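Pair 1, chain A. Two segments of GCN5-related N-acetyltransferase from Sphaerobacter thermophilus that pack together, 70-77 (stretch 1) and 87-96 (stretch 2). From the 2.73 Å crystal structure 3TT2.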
# COMPACT_ATOMS: atom_id res chain seq x y z
N GLU A 70 24.91 0.45 -14.66
CA GLU A 70 24.09 -0.26 -13.69
C GLU A 70 23.21 0.79 -13.04
O GLU A 70 23.55 1.98 -13.03
CB GLU A 70 24.97 -0.94 -12.65
CG GLU A 70 24.23 -1.77 -11.61
CD GLU A 70 23.89 -3.18 -12.09
OE1 GLU A 70 24.29 -3.54 -13.22
OE2 GLU A 70 23.23 -3.92 -11.33
N ALA A 71 22.07 0.36 -12.51
CA ALA A 71 21.11 1.33 -12.01
C ALA A 71 21.54 1.84 -10.63
O ALA A 71 21.55 1.11 -9.64
CB ALA A 71 19.75 0.67 -11.91
N ALA A 72 21.82 3.13 -10.59
CA ALA A 72 22.30 3.79 -9.38
C ALA A 72 21.15 4.11 -8.45
O ALA A 72 21.24 3.94 -7.24
CB ALA A 72 23.08 5.04 -9.73
N ALA A 73 20.06 4.59 -9.04
CA ALA A 73 18.87 4.95 -8.28
C ALA A 73 17.63 4.89 -9.16
O ALA A 73 17.71 4.97 -10.38
CB ALA A 73 19.03 6.34 -7.65
N TYR A 74 16.48 4.73 -8.52
CA TYR A 74 15.21 4.68 -9.23
C TYR A 74 14.07 5.16 -8.36
O TYR A 74 14.03 4.88 -7.17
CB TYR A 74 14.95 3.26 -9.71
CG TYR A 74 13.51 2.95 -10.06
CD1 TYR A 74 12.64 2.42 -9.12
CD2 TYR A 74 13.03 3.15 -11.36
CE1 TYR A 74 11.33 2.12 -9.45
CE2 TYR A 74 11.72 2.85 -11.70
CZ TYR A 74 10.87 2.33 -10.74
OH TYR A 74 9.56 2.02 -11.07
N ALA A 75 13.11 5.84 -8.99
CA ALA A 75 11.86 6.20 -8.32
C ALA A 75 10.65 6.16 -9.26
O ALA A 75 10.76 6.39 -10.47
CB ALA A 75 11.99 7.56 -7.67
N ASP A 76 9.49 5.83 -8.70
CA ASP A 76 8.22 5.93 -9.41
C ASP A 76 7.18 6.67 -8.55
O ASP A 76 7.36 6.78 -7.34
CB ASP A 76 7.72 4.55 -9.88
CG ASP A 76 7.36 3.60 -8.71
OD1 ASP A 76 7.12 4.05 -7.57
OD2 ASP A 76 7.30 2.37 -8.96
N VAL A 77 6.10 7.19 -9.15
CA VAL A 77 5.14 8.00 -8.41
C VAL A 77 3.73 7.46 -8.51
O VAL A 77 3.31 7.00 -9.57
CB VAL A 77 5.10 9.47 -8.88
CG1 VAL A 77 6.41 10.20 -8.59
CG2 VAL A 77 4.76 9.56 -10.35
N VAL A 87 5.71 9.06 -3.58
CA VAL A 87 6.96 8.86 -4.30
C VAL A 87 7.68 7.64 -3.73
O VAL A 87 7.82 7.54 -2.51
CB VAL A 87 7.86 10.11 -4.20
CG1 VAL A 87 9.20 9.86 -4.85
CG2 VAL A 87 7.19 11.29 -4.82
N TYR A 88 8.08 6.69 -4.58
CA TYR A 88 8.84 5.56 -4.07
C TYR A 88 10.24 5.55 -4.64
O TYR A 88 10.43 5.21 -5.81
CB TYR A 88 8.10 4.25 -4.40
CG TYR A 88 6.67 4.28 -3.90
CD1 TYR A 88 6.35 3.81 -2.64
CD2 TYR A 88 5.64 4.83 -4.67
CE1 TYR A 88 5.06 3.85 -2.16
CE2 TYR A 88 4.34 4.89 -4.20
CZ TYR A 88 4.06 4.39 -2.95
OH TYR A 88 2.77 4.44 -2.47
N GLY A 89 11.22 5.93 -3.82
CA GLY A 89 12.59 6.02 -4.29
C GLY A 89 13.48 4.92 -3.76
O GLY A 89 13.12 4.24 -2.79
N TYR A 90 14.64 4.74 -4.40
CA TYR A 90 15.69 3.83 -3.92
C TYR A 90 17.02 4.35 -4.39
O TYR A 90 17.13 4.78 -5.54
CB TYR A 90 15.51 2.42 -4.48
CG TYR A 90 14.11 1.88 -4.28
CD1 TYR A 90 13.82 1.04 -3.22
CD2 TYR A 90 13.08 2.23 -5.15
CE1 TYR A 90 12.54 0.57 -3.04
CE2 TYR A 90 11.81 1.77 -4.97
CZ TYR A 90 11.54 0.94 -3.92
OH TYR A 90 10.26 0.49 -3.76
N VAL A 91 18.04 4.28 -3.55
CA VAL A 91 19.39 4.59 -3.99
C VAL A 91 20.32 3.49 -3.54
O VAL A 91 20.34 3.12 -2.37
CB VAL A 91 19.90 5.97 -3.49
CG1 VAL A 91 19.75 6.08 -2.01
CG2 VAL A 91 21.37 6.17 -3.86
N HIS A 92 21.06 2.94 -4.49
CA HIS A 92 21.94 1.83 -4.21
C HIS A 92 22.90 2.17 -3.07
O HIS A 92 23.48 3.26 -3.06
CB HIS A 92 22.71 1.45 -5.46
CG HIS A 92 23.20 0.05 -5.45
ND1 HIS A 92 24.28 -0.35 -4.68
CD2 HIS A 92 22.76 -1.06 -6.09
CE1 HIS A 92 24.48 -1.64 -4.86
NE2 HIS A 92 23.58 -2.10 -5.71
N PRO A 93 23.05 1.24 -2.11
CA PRO A 93 23.79 1.45 -0.85
C PRO A 93 25.24 1.90 -1.03
O PRO A 93 25.84 2.41 -0.08
CB PRO A 93 23.72 0.07 -0.17
CG PRO A 93 22.46 -0.54 -0.70
CD PRO A 93 22.35 -0.06 -2.13
N ARG A 94 25.81 1.70 -2.21
CA ARG A 94 27.14 2.19 -2.52
C ARG A 94 27.16 3.68 -2.87
O ARG A 94 28.18 4.37 -2.71
CB ARG A 94 27.71 1.40 -3.69
CG ARG A 94 26.88 1.56 -4.96
CD ARG A 94 27.45 0.75 -6.10
NE ARG A 94 27.46 -0.68 -5.79
CZ ARG A 94 28.17 -1.58 -6.46
NH1 ARG A 94 28.11 -2.86 -6.11
NH2 ARG A 94 28.93 -1.19 -7.48
N PHE A 95 26.02 4.17 -3.37
CA PHE A 95 25.94 5.53 -3.90
C PHE A 95 25.39 6.56 -2.91
O PHE A 95 25.20 7.72 -3.27
CB PHE A 95 25.13 5.55 -5.19
CG PHE A 95 25.75 4.78 -6.32
CD1 PHE A 95 27.08 4.96 -6.67
CD2 PHE A 95 25.01 3.86 -7.04
CE1 PHE A 95 27.66 4.25 -7.71
CE2 PHE A 95 25.57 3.14 -8.08
CZ PHE A 95 26.90 3.33 -8.42
N ARG A 96 25.12 6.14 -1.68
CA ARG A 96 24.58 7.05 -0.66
C ARG A 96 25.57 8.19 -0.33
O ARG A 96 26.79 7.98 -0.30
CB ARG A 96 24.19 6.29 0.61
CG ARG A 96 23.82 4.82 0.42
CD ARG A 96 22.32 4.57 0.13
NE ARG A 96 21.60 3.99 1.28
CZ ARG A 96 20.68 3.02 1.20
NH1 ARG A 96 20.34 2.49 0.03
NH2 ARG A 96 20.08 2.58 2.30

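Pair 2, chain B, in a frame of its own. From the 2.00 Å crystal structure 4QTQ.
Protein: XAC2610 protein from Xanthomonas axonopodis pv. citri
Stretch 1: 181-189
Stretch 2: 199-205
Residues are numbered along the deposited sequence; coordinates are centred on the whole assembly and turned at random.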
# COMPACT_ATOMS: atom_id res chain seq x y z
N ALA B 181 8.90 4.78 -8.76
CA ALA B 181 9.51 5.00 -7.44
C ALA B 181 10.96 4.55 -7.47
O ALA B 181 11.23 3.41 -7.82
CB ALA B 181 8.76 4.23 -6.37
N VAL B 182 11.87 5.45 -7.09
CA VAL B 182 13.31 5.14 -7.05
C VAL B 182 13.88 5.40 -5.66
O VAL B 182 13.70 6.47 -5.09
CB VAL B 182 14.09 5.98 -8.08
CG1 VAL B 182 15.59 5.91 -7.82
CG2 VAL B 182 13.75 5.51 -9.48
N LEU B 183 14.60 4.41 -5.12
CA LEU B 183 15.23 4.55 -3.82
C LEU B 183 16.32 5.61 -3.89
O LEU B 183 17.21 5.53 -4.74
CB LEU B 183 15.84 3.22 -3.35
CG LEU B 183 16.48 3.25 -1.94
CD1 LEU B 183 15.39 3.32 -0.88
CD2 LEU B 183 17.35 2.03 -1.73
N ILE B 184 16.26 6.59 -2.99
CA ILE B 184 17.28 7.65 -2.93
C ILE B 184 18.08 7.66 -1.63
O ILE B 184 19.09 8.34 -1.55
CB ILE B 184 16.68 9.04 -3.16
CG1 ILE B 184 15.62 9.38 -2.10
CG2 ILE B 184 16.09 9.15 -4.57
CD1 ILE B 184 15.37 10.86 -1.98
N GLU B 185 17.62 6.93 -0.62
CA GLU B 185 18.27 6.92 0.68
C GLU B 185 17.86 5.70 1.47
O GLU B 185 16.67 5.38 1.57
CB GLU B 185 17.90 8.18 1.47
CG GLU B 185 18.69 8.34 2.75
CD GLU B 185 18.13 9.43 3.63
OE1 GLU B 185 17.27 9.12 4.47
OE2 GLU B 185 18.55 10.59 3.48
N ARG B 186 18.86 5.02 2.02
CA ARG B 186 18.63 3.91 2.94
C ARG B 186 19.46 4.16 4.20
O ARG B 186 20.70 4.25 4.13
CB ARG B 186 19.03 2.58 2.29
CG ARG B 186 18.74 1.39 3.19
CD ARG B 186 19.35 0.08 2.73
NE ARG B 186 19.05 -0.30 1.36
CZ ARG B 186 17.87 -0.76 0.92
NH1 ARG B 186 16.82 -0.86 1.72
NH2 ARG B 186 17.74 -1.08 -0.36
N LEU B 187 18.77 4.28 5.34
CA LEU B 187 19.39 4.48 6.64
C LEU B 187 19.28 3.17 7.42
O LEU B 187 18.18 2.73 7.72
CB LEU B 187 18.70 5.59 7.44
CG LEU B 187 18.56 7.00 6.85
CD1 LEU B 187 18.09 7.97 7.93
CD2 LEU B 187 19.86 7.50 6.23
N THR B 188 20.42 2.55 7.73
CA THR B 188 20.44 1.31 8.51
C THR B 188 20.97 1.60 9.91
O THR B 188 22.09 2.10 10.06
CB THR B 188 21.33 0.24 7.84
OG1 THR B 188 20.86 -0.01 6.51
CG2 THR B 188 21.29 -1.07 8.64
N GLU B 189 20.17 1.31 10.92
CA GLU B 189 20.58 1.48 12.31
C GLU B 189 20.72 0.12 12.97
O GLU B 189 19.80 -0.68 12.90
CB GLU B 189 19.57 2.32 13.07
CG GLU B 189 19.34 3.70 12.49
CD GLU B 189 18.69 4.64 13.48
OE1 GLU B 189 17.97 4.16 14.38
OE2 GLU B 189 18.91 5.87 13.36
N LYS B 199 25.26 3.31 12.61
CA LYS B 199 24.35 3.89 11.64
C LYS B 199 25.05 3.93 10.30
O LYS B 199 26.18 4.39 10.20
CB LYS B 199 23.94 5.30 12.07
CG LYS B 199 23.10 6.05 11.05
CD LYS B 199 22.63 7.38 11.63
CE LYS B 199 22.10 8.32 10.55
NZ LYS B 199 22.10 9.73 11.04
N LYS B 200 24.37 3.42 9.28
CA LYS B 200 24.92 3.41 7.93
C LYS B 200 23.98 4.19 7.02
O LYS B 200 22.77 3.98 7.06
CB LYS B 200 25.06 1.97 7.44
CG LYS B 200 25.71 1.82 6.08
CD LYS B 200 26.42 0.47 5.98
CE LYS B 200 26.47 -0.05 4.56
NZ LYS B 200 25.18 -0.71 4.21
N ILE B 201 24.54 5.10 6.24
CA ILE B 201 23.77 5.94 5.33
C ILE B 201 24.19 5.61 3.91
O ILE B 201 25.37 5.69 3.59
CB ILE B 201 24.02 7.44 5.59
CG1 ILE B 201 23.75 7.80 7.05
CG2 ILE B 201 23.16 8.30 4.65
CD1 ILE B 201 24.38 9.11 7.47
N GLU B 202 23.23 5.23 3.08
CA GLU B 202 23.46 5.10 1.65
C GLU B 202 22.53 6.04 0.90
O GLU B 202 21.39 6.24 1.30
CB GLU B 202 23.22 3.68 1.18
CG GLU B 202 23.98 2.62 1.96
CD GLU B 202 23.45 1.24 1.66
OE1 GLU B 202 22.87 0.63 2.56
OE2 GLU B 202 23.58 0.78 0.51
N ARG B 203 23.04 6.63 -0.17
CA ARG B 203 22.30 7.59 -0.98
C ARG B 203 22.54 7.34 -2.45
O ARG B 203 23.56 6.76 -2.82
CB ARG B 203 22.72 9.02 -0.66
CG ARG B 203 22.48 9.39 0.78
CD ARG B 203 22.29 10.89 0.97
NE ARG B 203 21.66 11.12 2.27
CZ ARG B 203 22.26 11.64 3.34
NH1 ARG B 203 23.53 12.04 3.30
NH2 ARG B 203 21.57 11.79 4.47
N LEU B 204 21.60 7.81 -3.27
CA LEU B 204 21.66 7.63 -4.70
C LEU B 204 22.60 8.69 -5.25
O LEU B 204 22.34 9.89 -5.11
CB LEU B 204 20.27 7.75 -5.34
CG LEU B 204 20.18 7.67 -6.85
CD1 LEU B 204 20.48 6.26 -7.32
CD2 LEU B 204 18.83 8.13 -7.37
N GLN B 205 23.67 8.24 -5.89
CA GLN B 205 24.69 9.13 -6.41
C GLN B 205 25.22 8.53 -7.70
O GLN B 205 25.61 7.36 -7.73
CB GLN B 205 25.80 9.27 -5.37
CG GLN B 205 26.84 10.33 -5.69
CD GLN B 205 27.99 10.30 -4.70
OE1 GLN B 205 27.82 9.96 -3.52
NE2 GLN B 205 29.17 10.65 -5.18
O HOH W 1 22.29 1.80 4.86
O HOH W 2 21.05 -0.51 -0.90

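Both pairs are two-stranded antiparallel ribbons, and the N, CA and C atoms of 14 central residues superpose with an RMSD of 0.6 Å. The angle between strand directions is 174° in pair 1 and 159° in pair 2, with closest axis approaches of 4.7 and 4.5 Å. The register is the same: Tyr A74 opposite Tyr A90 matches Arg B186 opposite Glu B202, and Asp A76 opposite Tyr A88 matches Thr B188 opposite Lys B200, all hydrogen-bonded pairs.

The backbone bonds confirm this. In pair 1, Tyr A74 N donates to Tyr A90 O (3.1 Å), while the return bond from Tyr A90 N to Tyr A74 O is short (2.8 Å) but weak, its angle at hydrogen being 128°. The equivalent bonds in pair 2, Arg B186 N to Glu B202 O and Glu B202 N to Arg B186 O, are both 2.9 Å, with angles of 164° and 167°. One further bond is conserved beyond the ladder's paired positions: His A92 N to Ala A72 O (2.9 Å) corresponds to Leu B204 N to Ile B184 O (3.1 Å).

On the face bearing these hydrogen-bonded pairs, the chemistry differs. Pair 1 sets two aromatic rings together, Tyr A74 CD1 lying 4.0 Å from Tyr A90 CD2, which sits at the edge of the Tyr A74 ring. In pair 2 the matched charges do not meet directly: Arg B186 NE is 4.1 Å from Glu B202 OE1, beyond a salt bridge. Water 2 spans the gap, accepting from Arg B186 NE (3.0 Å) and donating to Glu B202 OE2 (3.2 Å). Along its own strand, Glu B202 OE1 also forms a salt bridge with Lys B200 NZ (3.1 Å).

The other face carries the non-hydrogen-bonded pairs. Ala A73 CB and Val A91 CB are 4.3 Å apart, a small apolar contact; at the matched positions Glu B185 OE2 reaches Arg B203 NE at 3.4 Å, a salt bridge whose hydrogen bonds are weak. Next along, Ala A75 faces Gly A89, with CA atoms only 4.1 Å apart and Ala A75 CB 3.8 Å from Gly A89 CA. Leu B187 and Ile B201 occupy these positions with CA atoms 4.8 Å apart and fill the space through their branches, Leu B187 CD2 meeting Ile B201 CG2 at 3.7 Å.

At the ladder's end, Ala A72 CB packs on Phe A95 CD2 (3.5 Å), whereas its match places Ile B184 CG2 against Leu B204 CD2 (4.0 Å).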